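Local coordinates for macrolide export ATP-binding/permease protein macB (Actinobacillus actinomycetemcomitans, PDB 3FTJ), which couples ATP hydrolysis to macrolide export as the inner-membrane ABC transporter of the MacAB-TdeA tripartite efflux system, here represented by its periplasmic region, at residues Q46-S51 and T194-S199; V188-L193 and N210-K215; F82-L87 and S175-I180. All coordinates share one frame; numbering follows the deposited sequence.

Contact 1: residues Q46-S51 and T194-S199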
ATOM      1  N   GLN A  46      17.896  -2.481  -5.823  1.00 29.51           N
ATOM      2  CA  GLN A  46      18.113  -2.648  -7.256  1.00 29.00           C
ATOM      3  C   GLN A  46      18.271  -1.276  -7.890  1.00 30.94           C
ATOM      4  O   GLN A  46      17.612  -0.317  -7.491  1.00 26.76           O
ATOM      5  CB  GLN A  46      16.960  -3.413  -7.913  1.00 27.67           C
ATOM      6  CG  GLN A  46      16.714  -4.776  -7.302  1.00 30.20           C
ATOM      7  CD  GLN A  46      18.003  -5.478  -6.918  1.00 31.42           C
ATOM      8  OE1 GLN A  46      18.226  -5.797  -5.747  1.00 31.59           O
ATOM      9  NE2 GLN A  46      18.862  -5.717  -7.900  1.00 31.98           N
ATOM     10  N   SER A  47      19.142  -1.185  -8.886  1.00 33.02           N
ATOM     11  CA  SER A  47      19.491   0.107  -9.462  1.00 32.24           C
ATOM     12  C   SER A  47      18.347   0.658 -10.291  1.00 29.26           C
ATOM     13  O   SER A  47      18.227   1.867 -10.470  1.00 28.63           O
ATOM     14  CB  SER A  47      20.757  -0.014 -10.315  1.00 37.84           C
ATOM     15  OG  SER A  47      20.609  -1.030 -11.298  1.00 36.99           O
ATOM     16  N   TYR A  48      17.507  -0.235 -10.799  1.00 29.80           N
ATOM     17  CA  TYR A  48      16.388   0.178 -11.638  1.00 36.24           C
ATOM     18  C   TYR A  48      15.137   0.520 -10.831  1.00 31.07           C
ATOM     19  O   TYR A  48      14.086   0.801 -11.399  1.00 32.00           O
ATOM     20  CB  TYR A  48      16.061  -0.909 -12.666  1.00 33.77           C
ATOM     21  CG  TYR A  48      15.826  -2.276 -12.065  1.00 29.39           C
ATOM     22  CD1 TYR A  48      16.885  -3.136 -11.814  1.00 30.79           C
ATOM     23  CD2 TYR A  48      14.547  -2.709 -11.757  1.00 26.49           C
ATOM     24  CE1 TYR A  48      16.676  -4.390 -11.267  1.00 32.99           C
ATOM     25  CE2 TYR A  48      14.326  -3.956 -11.210  1.00 27.40           C
ATOM     26  CZ  TYR A  48      15.391  -4.792 -10.962  1.00 31.49           C
ATOM     27  OH  TYR A  48      15.170  -6.036 -10.418  1.00 30.87           O
ATOM     28  N   ILE A  49      15.253   0.501  -9.506  1.00 30.81           N
ATOM     29  CA  ILE A  49      14.101   0.748  -8.642  1.00 29.76           C
ATOM     30  C   ILE A  49      14.249   2.058  -7.864  1.00 30.23           C
ATOM     31  O   ILE A  49      15.244   2.276  -7.179  1.00 32.62           O
ATOM     32  CB  ILE A  49      13.856  -0.441  -7.684  1.00 29.86           C
ATOM     33  CG1 ILE A  49      13.280  -1.625  -8.460  1.00 29.35           C
ATOM     34  CG2 ILE A  49      12.895  -0.044  -6.564  1.00 26.87           C
ATOM     35  CD1 ILE A  49      13.245  -2.926  -7.678  1.00 27.88           C
ATOM     36  N   GLN A  50      13.253   2.926  -7.986  1.00 27.69           N
ATOM     37  CA  GLN A  50      13.305   4.263  -7.401  1.00 34.12           C
ATOM     38  C   GLN A  50      12.719   4.321  -5.983  1.00 31.39           C
ATOM     39  O   GLN A  50      13.203   5.063  -5.129  1.00 24.28           O
ATOM     40  CB  GLN A  50      12.583   5.258  -8.314  1.00 32.27           C
ATOM     41  CG  GLN A  50      12.512   6.665  -7.761  1.00 39.57           C
ATOM     42  CD  GLN A  50      11.924   7.659  -8.751  1.00 48.31           C
ATOM     43  OE1 GLN A  50      11.710   8.828  -8.423  1.00 51.55           O
ATOM     44  NE2 GLN A  50      11.663   7.198  -9.972  1.00 50.70           N
ATOM     45  N   SER A  51      11.671   3.546  -5.736  1.00 27.65           N
ATOM     46  CA  SER A  51      11.111   3.449  -4.393  1.00 28.64           C
ATOM     47  C   SER A  51      10.313   2.167  -4.216  1.00 25.76           C
ATOM     48  O   SER A  51       9.811   1.590  -5.180  1.00 22.37           O
ATOM     49  CB  SER A  51      10.229   4.657  -4.074  1.00 26.96           C
ATOM     50  OG  SER A  51       8.983   4.572  -4.746  1.00 28.46           O
ATOM     51  N   THR A 194      10.715  -9.980 -11.405  1.00 24.58           N
ATOM     52  CA  THR A 194      10.163 -11.329 -11.321  1.00 20.93           C
ATOM     53  C   THR A 194      11.242 -12.356 -11.026  1.00 24.53           C
ATOM     54  O   THR A 194      11.075 -13.219 -10.170  1.00 23.29           O
ATOM     55  CB  THR A 194       9.478 -11.736 -12.622  1.00 21.54           C
ATOM     56  OG1 THR A 194       8.366 -10.868 -12.865  1.00 28.11           O
ATOM     57  CG2 THR A 194       8.990 -13.180 -12.538  1.00 24.94           C
ATOM     58  N   GLU A 195      12.355 -12.276 -11.738  1.00 24.30           N
ATOM     59  CA  GLU A 195      13.421 -13.239 -11.506  1.00 27.15           C
ATOM     60  C   GLU A 195      14.013 -13.124 -10.104  1.00 23.31           C
ATOM     61  O   GLU A 195      14.278 -14.135  -9.464  1.00 23.45           O
ATOM     62  CB  GLU A 195      14.495 -13.148 -12.594  1.00 28.23           C
ATOM     63  CG  GLU A 195      14.048 -13.813 -13.882  1.00 30.60           C
ATOM     64  CD  GLU A 195      13.351 -15.150 -13.625  1.00 39.59           C
ATOM     65  OE1 GLU A 195      13.939 -16.006 -12.925  1.00 42.89           O
ATOM     66  OE2 GLU A 195      12.213 -15.346 -14.116  1.00 37.20           O
ATOM     67  N   LEU A 196      14.194 -11.896  -9.621  1.00 21.85           N
ATOM     68  CA  LEU A 196      14.745 -11.690  -8.285  1.00 23.74           C
ATOM     69  C   LEU A 196      13.829 -12.285  -7.209  1.00 25.83           C
ATOM     70  O   LEU A 196      14.285 -13.033  -6.337  1.00 22.48           O
ATOM     71  CB  LEU A 196      14.997 -10.205  -8.019  1.00 25.85           C
ATOM     72  CG  LEU A 196      15.513  -9.792  -6.632  1.00 23.22           C
ATOM     73  CD1 LEU A 196      16.822 -10.487  -6.279  1.00 22.24           C
ATOM     74  CD2 LEU A 196      15.684  -8.277  -6.568  1.00 24.50           C
ATOM     75  N   LEU A 197      12.535 -11.973  -7.289  1.00 24.75           N
ATOM     76  CA  LEU A 197      11.568 -12.472  -6.309  1.00 24.65           C
ATOM     77  C   LEU A 197      11.383 -13.983  -6.347  1.00 23.14           C
ATOM     78  O   LEU A 197      11.188 -14.602  -5.302  1.00 24.00           O
ATOM     79  CB  LEU A 197      10.215 -11.777  -6.463  1.00 23.03           C
ATOM     80  CG  LEU A 197      10.124 -10.385  -5.853  1.00 23.64           C
ATOM     81  CD1 LEU A 197       8.917  -9.670  -6.408  1.00 28.51           C
ATOM     82  CD2 LEU A 197      10.049 -10.466  -4.329  1.00 29.44           C
ATOM     83  N   LYS A 198      11.412 -14.572  -7.542  1.00 20.81           N
ATOM     84  CA  LYS A 198      11.447 -16.032  -7.671  1.00 24.23           C
ATOM     85  C   LYS A 198      12.669 -16.626  -6.965  1.00 21.12           C
ATOM     86  O   LYS A 198      12.558 -17.622  -6.259  1.00 23.89           O
ATOM     87  CB  LYS A 198      11.448 -16.467  -9.142  1.00 27.54           C
ATOM     88  CG  LYS A 198      10.187 -16.092  -9.901  1.00 32.72           C
ATOM     89  CD  LYS A 198      10.332 -16.309 -11.400  1.00 37.68           C
ATOM     90  CE  LYS A 198      10.373 -17.787 -11.752  1.00 40.64           C
ATOM     91  NZ  LYS A 198      10.227 -17.973 -13.230  1.00 52.83           N
ATOM     92  N   SER A 199      13.831 -16.015  -7.176  1.00 24.70           N
ATOM     93  CA  SER A 199      15.073 -16.432  -6.527  1.00 23.37           C
ATOM     94  C   SER A 199      14.941 -16.335  -5.005  1.00 22.22           C
ATOM     95  O   SER A 199      15.362 -17.230  -4.263  1.00 20.53           O
ATOM     96  CB  SER A 199      16.226 -15.547  -7.006  1.00 21.97           C
ATOM     97  OG  SER A 199      17.466 -15.952  -6.450  1.00 23.44           O
TER

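Contact 2: residues V188-L193 and N210-K215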
ATOM      1  N   VAL A 188      11.554  -4.906 -19.249  1.00 30.12           N
ATOM      2  CA  VAL A 188      12.795  -5.460 -18.714  1.00 29.28           C
ATOM      3  C   VAL A 188      12.779  -5.403 -17.188  1.00 27.24           C
ATOM      4  O   VAL A 188      13.209  -6.338 -16.518  1.00 25.60           O
ATOM      5  CB  VAL A 188      14.031  -4.696 -19.230  1.00 32.54           C
ATOM      6  CG1 VAL A 188      15.272  -5.118 -18.462  1.00 31.81           C
ATOM      7  CG2 VAL A 188      14.211  -4.910 -20.734  1.00 31.50           C
ATOM      8  N   ALA A 189      12.268  -4.301 -16.646  1.00 25.97           N
ATOM      9  CA  ALA A 189      12.181  -4.129 -15.200  1.00 25.71           C
ATOM     10  C   ALA A 189      11.276  -5.186 -14.574  1.00 26.44           C
ATOM     11  O   ALA A 189      11.604  -5.758 -13.531  1.00 26.57           O
ATOM     12  CB  ALA A 189      11.689  -2.738 -14.859  1.00 28.60           C
ATOM     13  N   GLU A 190      10.138  -5.450 -15.210  1.00 25.59           N
ATOM     14  CA  GLU A 190       9.241  -6.483 -14.710  1.00 27.47           C
ATOM     15  C   GLU A 190       9.978  -7.809 -14.651  1.00 25.07           C
ATOM     16  O   GLU A 190       9.911  -8.517 -13.649  1.00 26.32           O
ATOM     17  CB  GLU A 190       7.983  -6.613 -15.575  1.00 25.63           C
ATOM     18  CG  GLU A 190       7.109  -7.799 -15.189  1.00 32.09           C
ATOM     19  CD  GLU A 190       5.723  -7.748 -15.815  1.00 36.87           C
ATOM     20  OE1 GLU A 190       5.306  -6.654 -16.258  1.00 35.79           O
ATOM     21  OE2 GLU A 190       5.055  -8.805 -15.862  1.00 35.24           O
ATOM     22  N   LYS A 191      10.701  -8.133 -15.721  1.00 22.34           N
ATOM     23  CA  LYS A 191      11.400  -9.410 -15.810  1.00 23.37           C
ATOM     24  C   LYS A 191      12.468  -9.572 -14.735  1.00 24.74           C
ATOM     25  O   LYS A 191      12.567 -10.629 -14.119  1.00 25.88           O
ATOM     26  CB  LYS A 191      12.033  -9.593 -17.193  1.00 31.18           C
ATOM     27  CG  LYS A 191      11.027  -9.850 -18.305  1.00 37.11           C
ATOM     28  CD  LYS A 191      11.721 -10.024 -19.651  1.00 42.64           C
ATOM     29  CE  LYS A 191      12.694 -11.205 -19.635  1.00 52.92           C
ATOM     30  NZ  LYS A 191      13.465 -11.328 -20.919  1.00 55.52           N
ATOM     31  N   SER A 192      13.284  -8.541 -14.535  1.00 22.39           N
ATOM     32  CA  SER A 192      14.324  -8.591 -13.506  1.00 26.88           C
ATOM     33  C   SER A 192      13.686  -8.765 -12.131  1.00 26.75           C
ATOM     34  O   SER A 192      14.144  -9.552 -11.304  1.00 26.66           O
ATOM     35  CB  SER A 192      15.147  -7.302 -13.511  1.00 29.20           C
ATOM     36  OG  SER A 192      15.563  -6.952 -14.818  1.00 33.12           O
ATOM     37  N   LEU A 193      12.622  -8.007 -11.903  1.00 22.53           N
ATOM     38  CA  LEU A 193      11.907  -8.008 -10.643  1.00 25.41           C
ATOM     39  C   LEU A 193      11.321  -9.393 -10.376  1.00 25.41           C
ATOM     40  O   LEU A 193      11.420  -9.920  -9.269  1.00 23.21           O
ATOM     41  CB  LEU A 193      10.808  -6.951 -10.715  1.00 27.94           C
ATOM     42  CG  LEU A 193      10.225  -6.389  -9.433  1.00 34.55           C
ATOM     43  CD1 LEU A 193       9.353  -5.187  -9.773  1.00 36.17           C
ATOM     44  CD2 LEU A 193       9.425  -7.460  -8.733  1.00 31.09           C
ATOM     45  N   ASN A 210       0.569  -4.173 -13.395  1.00 36.46           N
ATOM     46  CA  ASN A 210       1.027  -2.921 -13.980  1.00 32.79           C
ATOM     47  C   ASN A 210       0.239  -2.609 -15.243  1.00 35.18           C
ATOM     48  O   ASN A 210      -0.730  -3.299 -15.563  1.00 34.44           O
ATOM     49  CB  ASN A 210       2.528  -2.975 -14.277  1.00 31.03           C
ATOM     50  CG  ASN A 210       2.918  -4.195 -15.078  1.00 34.56           C
ATOM     51  OD1 ASN A 210       2.100  -4.770 -15.793  1.00 32.35           O
ATOM     52  ND2 ASN A 210       4.176  -4.594 -14.970  1.00 30.86           N
ATOM     53  N   SER A 211       0.660  -1.573 -15.959  1.00 36.09           N
ATOM     54  CA  SER A 211       0.020  -1.198 -17.218  1.00 37.80           C
ATOM     55  C   SER A 211      -0.080  -2.392 -18.166  1.00 34.47           C
ATOM     56  O   SER A 211      -1.143  -2.673 -18.720  1.00 27.42           O
ATOM     57  CB  SER A 211       0.793  -0.064 -17.886  1.00 38.00           C
ATOM     58  OG  SER A 211       0.067   0.456 -18.983  1.00 45.06           O
ATOM     59  N   ASP A 212       1.031  -3.102 -18.340  1.00 34.49           N
ATOM     60  CA  ASP A 212       1.053  -4.265 -19.222  1.00 35.30           C
ATOM     61  C   ASP A 212       0.001  -5.313 -18.848  1.00 36.12           C
ATOM     62  O   ASP A 212      -0.631  -5.904 -19.725  1.00 36.34           O
ATOM     63  CB  ASP A 212       2.441  -4.904 -19.242  1.00 35.88           C
ATOM     64  CG  ASP A 212       2.528  -6.064 -20.215  1.00 47.18           C
ATOM     65  OD1 ASP A 212       2.371  -5.827 -21.437  1.00 47.12           O
ATOM     66  OD2 ASP A 212       2.747  -7.213 -19.757  1.00 48.95           O
ATOM     67  N   THR A 213      -0.177  -5.546 -17.548  1.00 31.74           N
ATOM     68  CA  THR A 213      -1.184  -6.489 -17.065  1.00 32.37           C
ATOM     69  C   THR A 213      -2.598  -6.063 -17.448  1.00 31.86           C
ATOM     70  O   THR A 213      -3.376  -6.867 -17.951  1.00 30.36           O
ATOM     71  CB  THR A 213      -1.129  -6.658 -15.534  1.00 34.93           C
ATOM     72  OG1 THR A 213       0.042  -7.400 -15.176  1.00 35.66           O
ATOM     73  CG2 THR A 213      -2.362  -7.406 -15.042  1.00 34.88           C
ATOM     74  N   ILE A 214      -2.926  -4.797 -17.206  1.00 31.82           N
ATOM     75  CA  ILE A 214      -4.236  -4.274 -17.583  1.00 34.40           C
ATOM     76  C   ILE A 214      -4.484  -4.481 -19.074  1.00 32.89           C
ATOM     77  O   ILE A 214      -5.511  -5.026 -19.471  1.00 36.68           O
ATOM     78  CB  ILE A 214      -4.377  -2.775 -17.254  1.00 32.08           C
ATOM     79  CG1 ILE A 214      -4.325  -2.541 -15.741  1.00 35.03           C
ATOM     80  CG2 ILE A 214      -5.677  -2.221 -17.829  1.00 32.15           C
ATOM     81  CD1 ILE A 214      -4.363  -1.072 -15.368  1.00 37.67           C
ATOM     82  N   LYS A 215      -3.535  -4.052 -19.898  1.00 35.14           N
ATOM     83  CA  LYS A 215      -3.668  -4.210 -21.343  1.00 37.29           C
ATOM     84  C   LYS A 215      -3.866  -5.674 -21.731  1.00 37.39           C
ATOM     85  O   LYS A 215      -4.724  -6.002 -22.549  1.00 34.34           O
ATOM     86  CB  LYS A 215      -2.446  -3.651 -22.067  1.00 36.84           C
ATOM     87  CG  LYS A 215      -2.587  -3.686 -23.576  1.00 41.11           C
ATOM     88  CD  LYS A 215      -1.286  -3.347 -24.279  1.00 44.68           C
ATOM     89  CE  LYS A 215      -0.254  -4.441 -24.070  1.00 45.77           C
ATOM     90  NZ  LYS A 215       0.682  -4.555 -25.227  1.00 45.24           N
TER
HETATM   91  O   HOH W   1       2.200  -7.542 -16.581  1.00 38.03           O

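Contact 3: residues F82-L87 and S175-I180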
ATOM      1  N   PHE A  82       1.879   7.538  -0.334  1.00 23.18           N
ATOM      2  CA  PHE A  82       0.958   8.591  -0.750  1.00 29.69           C
ATOM      3  C   PHE A  82       1.308   9.155  -2.120  1.00 31.65           C
ATOM      4  O   PHE A  82       0.425   9.431  -2.933  1.00 32.52           O
ATOM      5  CB  PHE A  82       0.903   9.695   0.303  1.00 30.03           C
ATOM      6  CG  PHE A  82       0.600   9.184   1.677  1.00 24.59           C
ATOM      7  CD1 PHE A  82      -0.695   8.854   2.032  1.00 26.59           C
ATOM      8  CD2 PHE A  82       1.614   9.004   2.599  1.00 24.40           C
ATOM      9  CE1 PHE A  82      -0.981   8.375   3.301  1.00 26.28           C
ATOM     10  CE2 PHE A  82       1.333   8.524   3.863  1.00 26.63           C
ATOM     11  CZ  PHE A  82       0.031   8.205   4.210  1.00 20.54           C
ATOM     12  N   ASP A  83       2.602   9.308  -2.375  1.00 27.96           N
ATOM     13  CA  ASP A  83       3.068   9.811  -3.656  1.00 32.86           C
ATOM     14  C   ASP A  83       2.728   8.860  -4.806  1.00 30.83           C
ATOM     15  O   ASP A  83       2.180   9.273  -5.826  1.00 34.01           O
ATOM     16  CB  ASP A  83       4.578  10.064  -3.608  1.00 36.65           C
ATOM     17  CG  ASP A  83       5.125  10.584  -4.933  1.00 39.66           C
ATOM     18  OD1 ASP A  83       4.441  11.420  -5.573  1.00 39.42           O
ATOM     19  OD2 ASP A  83       6.232  10.152  -5.328  1.00 37.94           O
ATOM     20  N   VAL A  84       3.048   7.585  -4.632  1.00 32.52           N
ATOM     21  CA  VAL A  84       2.873   6.606  -5.697  1.00 31.91           C
ATOM     22  C   VAL A  84       1.401   6.303  -5.968  1.00 32.49           C
ATOM     23  O   VAL A  84       1.029   5.916  -7.075  1.00 34.59           O
ATOM     24  CB  VAL A  84       3.630   5.303  -5.380  1.00 31.74           C
ATOM     25  CG1 VAL A  84       3.362   4.257  -6.445  1.00 38.72           C
ATOM     26  CG2 VAL A  84       5.118   5.582  -5.271  1.00 32.31           C
ATOM     27  N   GLU A  85       0.559   6.494  -4.961  1.00 32.11           N
ATOM     28  CA  GLU A  85      -0.868   6.231  -5.132  1.00 35.29           C
ATOM     29  C   GLU A  85      -1.620   7.488  -5.554  1.00 34.12           C
ATOM     30  O   GLU A  85      -2.820   7.443  -5.831  1.00 36.70           O
ATOM     31  CB  GLU A  85      -1.466   5.662  -3.846  1.00 35.12           C
ATOM     32  CG  GLU A  85      -0.978   4.267  -3.510  1.00 35.85           C
ATOM     33  CD  GLU A  85      -1.647   3.204  -4.354  1.00 39.32           C
ATOM     34  OE1 GLU A  85      -1.098   2.089  -4.433  1.00 46.20           O
ATOM     35  OE2 GLU A  85      -2.721   3.483  -4.939  1.00 38.18           O
ATOM     36  N   GLY A  86      -0.911   8.609  -5.586  1.00 30.77           N
ATOM     37  CA  GLY A  86      -1.507   9.883  -5.951  1.00 32.50           C
ATOM     38  C   GLY A  86      -2.510  10.429  -4.953  1.00 36.29           C
ATOM     39  O   GLY A  86      -3.541  10.984  -5.339  1.00 40.74           O
ATOM     40  N   LEU A  87      -2.220  10.274  -3.665  1.00 32.29           N
ATOM     41  CA  LEU A  87      -3.078  10.837  -2.633  1.00 30.52           C
ATOM     42  C   LEU A  87      -2.466  12.165  -2.216  1.00 34.87           C
ATOM     43  O   LEU A  87      -1.324  12.201  -1.765  1.00 35.03           O
ATOM     44  CB  LEU A  87      -3.190   9.895  -1.425  1.00 33.72           C
ATOM     45  CG  LEU A  87      -4.027   8.619  -1.573  1.00 33.02           C
ATOM     46  CD1 LEU A  87      -3.548   7.825  -2.756  1.00 38.39           C
ATOM     47  CD2 LEU A  87      -3.968   7.758  -0.327  1.00 31.61           C
ATOM     48  N   SER A 175       1.245  -6.865  -0.129  1.00 16.54           N
ATOM     49  CA  SER A 175       1.805  -6.466  -1.416  1.00 17.58           C
ATOM     50  C   SER A 175       2.964  -5.473  -1.279  1.00 17.99           C
ATOM     51  O   SER A 175       3.222  -4.930  -0.204  1.00 17.63           O
ATOM     52  CB  SER A 175       0.714  -5.869  -2.314  1.00 20.42           C
ATOM     53  OG  SER A 175       0.224  -4.643  -1.792  1.00 20.20           O
ATOM     54  N   ILE A 176       3.651  -5.245  -2.390  1.00 17.08           N
ATOM     55  CA  ILE A 176       4.748  -4.296  -2.473  1.00 18.72           C
ATOM     56  C   ILE A 176       4.591  -3.501  -3.758  1.00 20.57           C
ATOM     57  O   ILE A 176       4.549  -4.072  -4.848  1.00 20.58           O
ATOM     58  CB  ILE A 176       6.115  -5.028  -2.555  1.00 16.91           C
ATOM     59  CG1 ILE A 176       6.370  -5.856  -1.294  1.00 21.07           C
ATOM     60  CG2 ILE A 176       7.244  -4.038  -2.787  1.00 17.17           C
ATOM     61  CD1 ILE A 176       7.486  -6.885  -1.457  1.00 18.34           C
ATOM     62  N   THR A 177       4.502  -2.187  -3.648  1.00 18.30           N
ATOM     63  CA  THR A 177       4.485  -1.370  -4.852  1.00 22.03           C
ATOM     64  C   THR A 177       5.865  -0.760  -5.077  1.00 24.62           C
ATOM     65  O   THR A 177       6.438  -0.160  -4.168  1.00 23.90           O
ATOM     66  CB  THR A 177       3.419  -0.269  -4.791  1.00 24.48           C
ATOM     67  OG1 THR A 177       2.129  -0.864  -4.586  1.00 25.64           O
ATOM     68  CG2 THR A 177       3.407   0.527  -6.091  1.00 25.71           C
ATOM     69  N   VAL A 178       6.397  -0.938  -6.284  1.00 21.89           N
ATOM     70  CA  VAL A 178       7.702  -0.401  -6.642  1.00 23.47           C
ATOM     71  C   VAL A 178       7.530   0.708  -7.674  1.00 26.10           C
ATOM     72  O   VAL A 178       6.665   0.627  -8.547  1.00 27.24           O
ATOM     73  CB  VAL A 178       8.659  -1.489  -7.214  1.00 25.05           C
ATOM     74  CG1 VAL A 178       8.759  -2.688  -6.278  1.00 24.02           C
ATOM     75  CG2 VAL A 178       8.209  -1.933  -8.581  1.00 28.84           C
ATOM     76  N   LYS A 179       8.342   1.752  -7.554  1.00 26.79           N
ATOM     77  CA  LYS A 179       8.388   2.796  -8.564  1.00 29.39           C
ATOM     78  C   LYS A 179       9.615   2.518  -9.405  1.00 33.58           C
ATOM     79  O   LYS A 179      10.730   2.440  -8.884  1.00 29.36           O
ATOM     80  CB  LYS A 179       8.498   4.174  -7.918  1.00 33.16           C
ATOM     81  CG  LYS A 179       7.780   5.293  -8.668  1.00 37.92           C
ATOM     82  CD  LYS A 179       8.483   5.670  -9.964  1.00 41.97           C
ATOM     83  CE  LYS A 179       7.896   6.958 -10.540  1.00 47.88           C
ATOM     84  NZ  LYS A 179       8.586   7.416 -11.783  1.00 59.92           N
ATOM     85  N   ILE A 180       9.394   2.346 -10.703  1.00 35.05           N
ATOM     86  CA  ILE A 180      10.454   2.003 -11.643  1.00 35.93           C
ATOM     87  C   ILE A 180      11.258   3.246 -12.042  1.00 36.76           C
ATOM     88  O   ILE A 180      10.698   4.335 -12.189  1.00 40.05           O
ATOM     89  CB  ILE A 180       9.851   1.323 -12.896  1.00 36.32           C
ATOM     90  CG1 ILE A 180       9.451  -0.113 -12.572  1.00 36.20           C
ATOM     91  CG2 ILE A 180      10.820   1.318 -14.041  1.00 38.50           C
ATOM     92  CD1 ILE A 180      10.586  -0.940 -12.015  1.00 30.84           C
TER

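Contact 1: residues Q46-S51 and T194-S199
L196 sets one methyl against the bent side chain of Q46 in a small surface contact, the two side chains arriving from opposite directions. On the helix side one branch does the work: CD2 of L196 lies 3.7 Å from CG of Q46. L196 can reach this far because its CG stands anti to the backbone N (chi1 177°), which sends the branched end out from helix 186-201. Q46 is folded instead, bent at its second torsion, and offers its aliphatic stem to the methyl. Q46 opens a type I turn that runs to I49, closed by the backbone hydrogen bond from I49 N to Q46 O at 3.2 Å. This turn delivers the chain from helix 37-44 into strand 49-64, in a strand and helix order consistent with a ferredoxin-like arrangement, of which helix 186-201 would be the second helix. The turn also brings Y48 back beside Q46, whose CB sits 3.5 Å above one face of the tyrosine ring, offset toward the rim. The phenol is a looser neighbour of the leucine, with Y48 OH 4.5 Å from L196 CD2. L196 also leans on T42 and L43 of helix 37-44.

Contact 2: residues V188-L193 and N210-K215
E190 reaches across from helix 186-201 to the amide of N210, and a single short hydrogen bond makes the tight part of this contact. N210 ND2 donates to E190 OE1 at 2.7 Å, and the bond is nearly straight (170° at the hydrogen). The two flat groups are not coplanar: the carboxylate oxygen lies in the amide plane, whereas the nitrogen approaches from well above the carboxylate plane. An extended glutamate chain, with CG anti to the backbone N (chi1 173°), spans the gap between the helices. M16 of strand 15-20 packs against both partners.

The oxygen of the amide is engaged too. N210 OD1 accepts from T213 N at 3.0 Å, with the donor nearly along the C=O axis, so bonds at both ends should restrain rotation of the amide. A water adds to this side, 2.9 Å from N210 OD1 and 2.6 Å from T213 OG1, and lies near E190 as well; not all the acceptors around it can receive its protons at once.

Away from this buried amide the contact slackens. D212, partly exposed, brings OD2 only to 4.4 Å from E190 OE1, a proximity of like charges that may be mildly unfavourable.

N210 follows strand 206-209 and stands immediately before helix 211-219. The arrangement is that of an asparagine N-cap, in which one side chain caps its own helix through the oxygen and ties it to a neighbouring helix through the nitrogen.

Contact 3: residues F82-L87 and S175-I180
The shortest polar bond within either segment, L87 N to F82 O at 2.9 Å, closes the helix end from which V84 and E85 approach T177. With G86 N to D83 O it forms a Schellman motif, and G86 takes up the positive phi of that turn. The contact itself is apolar and slight. V84 CG1 lies 3.7 Å from T177 CG2, the two side chains lying alongside, pointing opposite ways. In T177 OG1 lies beside the backbone N (chi1 -58°), which leaves CG2 anti to that nitrogen and turned to the valine, while the hydroxyl hydrogen-bonds T17 on the adjacent strand. The second valine methyl, CG2, is 4.3 Å from K179 CG; beyond that point the lysine leads away to a salt bridge with D182. E85 only borders the contact, its own carboxylate being bound to Q144. Strand 175-180 runs antiparallel to both of its sheet neighbours, 15-20 and 49-64, and forms an inner strand of the sheet. V84 also touches T15 of the former. While T177 and K179 face helix 81-85, V178 points away and packs with I180 against helix 186-201, leaving the strand between helices on its two faces.

In the fold
The three contacts all involve strand 175-180 or the helix 186-201 that follows it. Strand order 206-209, 15-20, 175-180, 49-64, with helices 37-44 and 186-201, is consistent with a ferredoxin-like fold interrupted by a long insertion that would include helix 81-85. Contacts 1 and 2 share helix 186-201, their centres about 12 Å apart, and Y48 joins them: its OH lies 3.3 Å from S192 CB. Contact 3, its centre about 15 Å from the centres of the other two, uses the strand preceding that helix. Q50 N lies 2.7 Å from K179 O, linking it to contact 1 at a classic beta bulge, while A189 CB and I180 CD1, 3.5 Å apart, pack it against contact 2.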